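Local coordinates for putative general stress protein 26 (Jannaschia sp., PDB 2QEA), which probably binds a flavin such as FMN and acts as an oxidoreductase of the pyridoxamine 5'-phosphate oxidase-like family, although its substrate is not established, at residues A[91-96]-A[107-112]. Residues are numbered along the deposited sequence; the frame is centred on the assembly and turned at random.
Sequences EALDEF and GGQHDP
Gln109 reaches from the loop between helix 99-104 and strand 114-129 to the flank of helix 90-95, where it meets Leu93 and Asp94, a small worked example of a surface loop joined to a helix mainly through one glutamine. The more enclosed part lies at Leu93. This leucine, its CG anti to the backbone N (chi1 -179°), brings CD2 to 3.8 Å from the carbonyl O of Gln109 and lays CG 4.2 Å from Gln109 CB, while also touching Val114 and Leu116 of the strand beneath. The solvent side lies at the exposed Asp94, held by a single bent hydrogen bond. Beyond CG the Gln109 chain runs extended, carrying its amide across Asp94, with OE1 3.4 Å from Asp94 CB. Gln109 NE2 gives its N-H to Asp94 OD1 at 3.2 Å, from the anti side and 33° out of the carboxylate plane, the two flat groups being turned 66° apart. Replacing Gln109 by an alanine would probably leave Asp94 OD1 without this amide donor and uncover the helix flank at Asp94. Within the loop, Gly107 N donates to Asp111 OD2 at 2.9 Å, closing the chain over residues 107-111. A lone hydrogen bond from a neutral amide to an exposed carboxylate, in a contact burying 178 Å², implies modest attraction, with the packing at Leu93 sharing the task of joining loop to helix.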
ATOM      1  N   GLU A  91      17.673  14.819  17.093  1.00 52.46           N
ATOM      2  CA  GLU A  91      17.701  15.650  15.872  1.00 52.95           C
ATOM      3  C   GLU A  91      16.617  15.190  14.894  1.00 52.34           C
ATOM      4  O   GLU A  91      15.880  16.016  14.353  1.00 52.74           O
ATOM      5  CB  GLU A  91      19.069  15.589  15.166  1.00 53.65           C
ATOM      6  CG  GLU A  91      20.289  16.046  16.000  1.00 55.77           C
ATOM      7  CD  GLU A  91      20.255  17.514  16.417  1.00 59.58           C
ATOM      8  OE1 GLU A  91      19.542  18.325  15.783  1.00 63.75           O
ATOM      9  OE2 GLU A  91      20.970  17.864  17.383  1.00 59.76           O
ATOM     10  N   ALA A  92      16.540  13.876  14.675  1.00 51.85           N
ATOM     11  CA  ALA A  92      15.526  13.265  13.800  1.00 51.48           C
ATOM     12  C   ALA A  92      14.111  13.405  14.374  1.00 50.79           C
ATOM     13  O   ALA A  92      13.172  13.685  13.628  1.00 50.31           O
ATOM     14  CB  ALA A  92      15.848  11.790  13.541  1.00 51.74           C
ATOM     15  N   LEU A  93      13.975  13.211  15.692  1.00 50.45           N
ATOM     16  CA  LEU A  93      12.689  13.350  16.407  1.00 50.20           C
ATOM     17  C   LEU A  93      12.077  14.742  16.220  1.00 50.07           C
ATOM     18  O   LEU A  93      10.907  14.852  15.870  1.00 49.59           O
ATOM     19  CB  LEU A  93      12.863  13.054  17.907  1.00 50.18           C
ATOM     20  CG  LEU A  93      11.650  13.118  18.851  1.00 50.26           C
ATOM     21  CD1 LEU A  93      10.519  12.210  18.386  1.00 48.85           C
ATOM     22  CD2 LEU A  93      12.073  12.758  20.268  1.00 49.97           C
ATOM     23  N   ASP A  94      12.889  15.780  16.420  1.00 50.80           N
ATOM     24  CA  ASP A  94      12.453  17.183  16.284  1.00 51.47           C
ATOM     25  C   ASP A  94      12.166  17.601  14.825  1.00 51.67           C
ATOM     26  O   ASP A  94      11.263  18.410  14.585  1.00 51.63           O
ATOM     27  CB  ASP A  94      13.495  18.129  16.921  1.00 51.59           C
ATOM     28  CG  ASP A  94      13.017  19.582  17.031  1.00 53.23           C
ATOM     29  OD1 ASP A  94      11.798  19.836  17.159  1.00 56.08           O
ATOM     30  OD2 ASP A  94      13.883  20.482  17.018  1.00 55.43           O
ATOM     31  N   GLU A  95      12.934  17.065  13.872  1.00 51.89           N
ATOM     32  CA  GLU A  95      12.759  17.374  12.438  1.00 52.31           C
ATOM     33  C   GLU A  95      11.431  16.845  11.880  1.00 51.90           C
ATOM     34  O   GLU A  95      10.743  17.562  11.148  1.00 51.73           O
ATOM     35  CB  GLU A  95      13.919  16.796  11.606  1.00 52.65           C
ATOM     36  CG  GLU A  95      13.935  17.197  10.107  1.00 52.81           C
ATOM     37  CD  GLU A  95      14.942  16.403   9.279  1.00 53.71           C
ATOM     38  OE1 GLU A  95      15.949  15.915   9.836  1.00 57.06           O
ATOM     39  OE2 GLU A  95      14.720  16.273   8.056  1.00 56.47           O
ATOM     40  N   PHE A  96      11.094  15.599  12.225  1.00 51.74           N
ATOM     41  CA  PHE A  96       9.871  14.930  11.738  1.00 51.55           C
ATOM     42  C   PHE A  96       8.622  15.047  12.637  1.00 51.41           C
ATOM     43  O   PHE A  96       7.594  14.427  12.338  1.00 51.47           O
ATOM     44  CB  PHE A  96      10.192  13.462  11.419  1.00 51.37           C
ATOM     45  CG  PHE A  96      11.297  13.303  10.405  1.00 51.32           C
ATOM     46  CD1 PHE A  96      11.159  13.845   9.119  1.00 51.12           C
ATOM     47  CD2 PHE A  96      12.477  12.622  10.723  1.00 52.24           C
ATOM     48  CE1 PHE A  96      12.182  13.721   8.168  1.00 52.17           C
ATOM     49  CE2 PHE A  96      13.512  12.489   9.779  1.00 52.85           C
ATOM     50  CZ  PHE A  96      13.362  13.035   8.496  1.00 53.19           C
ATOM     51  N   GLY A 107       1.970  15.235  25.799  1.00 54.69           N
ATOM     52  CA  GLY A 107       3.198  15.778  26.402  1.00 54.79           C
ATOM     53  C   GLY A 107       4.310  16.201  25.447  1.00 54.89           C
ATOM     54  O   GLY A 107       5.480  16.200  25.844  1.00 54.46           O
ATOM     55  N   GLY A 108       3.965  16.564  24.207  1.00 55.29           N
ATOM     56  CA  GLY A 108       4.948  16.981  23.197  1.00 55.65           C
ATOM     57  C   GLY A 108       5.834  15.842  22.718  1.00 56.27           C
ATOM     58  O   GLY A 108       5.470  14.669  22.855  1.00 56.35           O
ATOM     59  N   GLN A 109       6.987  16.188  22.139  1.00 56.77           N
ATOM     60  CA  GLN A 109       7.962  15.180  21.670  1.00 57.34           C
ATOM     61  C   GLN A 109       8.711  14.493  22.825  1.00 57.96           C
ATOM     62  O   GLN A 109       9.209  13.377  22.648  1.00 58.18           O
ATOM     63  CB  GLN A 109       8.920  15.747  20.610  1.00 57.24           C
ATOM     64  CG  GLN A 109       9.927  16.796  21.065  1.00 57.66           C
ATOM     65  CD  GLN A 109      10.730  17.367  19.901  1.00 57.80           C
ATOM     66  OE1 GLN A 109      11.960  17.318  19.901  1.00 61.06           O
ATOM     67  NE2 GLN A 109      10.033  17.886  18.894  1.00 55.46           N
ATOM     68  N   HIS A 110       8.783  15.158  23.986  1.00 58.70           N
ATOM     69  CA  HIS A 110       9.371  14.600  25.209  1.00 59.25           C
ATOM     70  C   HIS A 110       8.205  14.121  26.091  1.00 59.06           C
ATOM     71  O   HIS A 110       7.914  14.697  27.147  1.00 59.68           O
ATOM     72  CB  HIS A 110      10.260  15.634  25.919  1.00 59.75           C
ATOM     73  CG  HIS A 110      11.429  16.088  25.098  1.00 61.81           C
ATOM     74  ND1 HIS A 110      12.548  15.307  24.901  1.00 62.78           N
ATOM     75  CD2 HIS A 110      11.657  17.244  24.431  1.00 63.01           C
ATOM     76  CE1 HIS A 110      13.411  15.959  24.143  1.00 62.78           C
ATOM     77  NE2 HIS A 110      12.895  17.137  23.845  1.00 63.32           N
ATOM     78  N   ASP A 111       7.531  13.078  25.598  1.00 58.33           N
ATOM     79  CA  ASP A 111       6.391  12.409  26.245  1.00 57.55           C
ATOM     80  C   ASP A 111       6.870  10.969  26.527  1.00 56.88           C
ATOM     81  O   ASP A 111       7.583  10.404  25.690  1.00 56.94           O
ATOM     82  CB  ASP A 111       5.187  12.455  25.282  1.00 57.42           C
ATOM     83  CG  ASP A 111       3.918  11.791  25.830  1.00 57.32           C
ATOM     84  OD1 ASP A 111       3.899  10.562  26.053  1.00 57.34           O
ATOM     85  OD2 ASP A 111       2.899  12.500  25.970  1.00 58.33           O
ATOM     86  N   PRO A 112       6.494  10.374  27.691  1.00 56.22           N
ATOM     87  CA  PRO A 112       6.957   9.004  28.008  1.00 55.56           C
ATOM     88  C   PRO A 112       6.564   7.915  27.005  1.00 54.72           C
ATOM     89  O   PRO A 112       7.341   6.988  26.801  1.00 54.51           O
ATOM     90  CB  PRO A 112       6.318   8.718  29.375  1.00 55.53           C
ATOM     91  CG  PRO A 112       5.181   9.661  29.471  1.00 56.16           C
ATOM     92  CD  PRO A 112       5.643  10.897  28.776  1.00 56.16           C
TER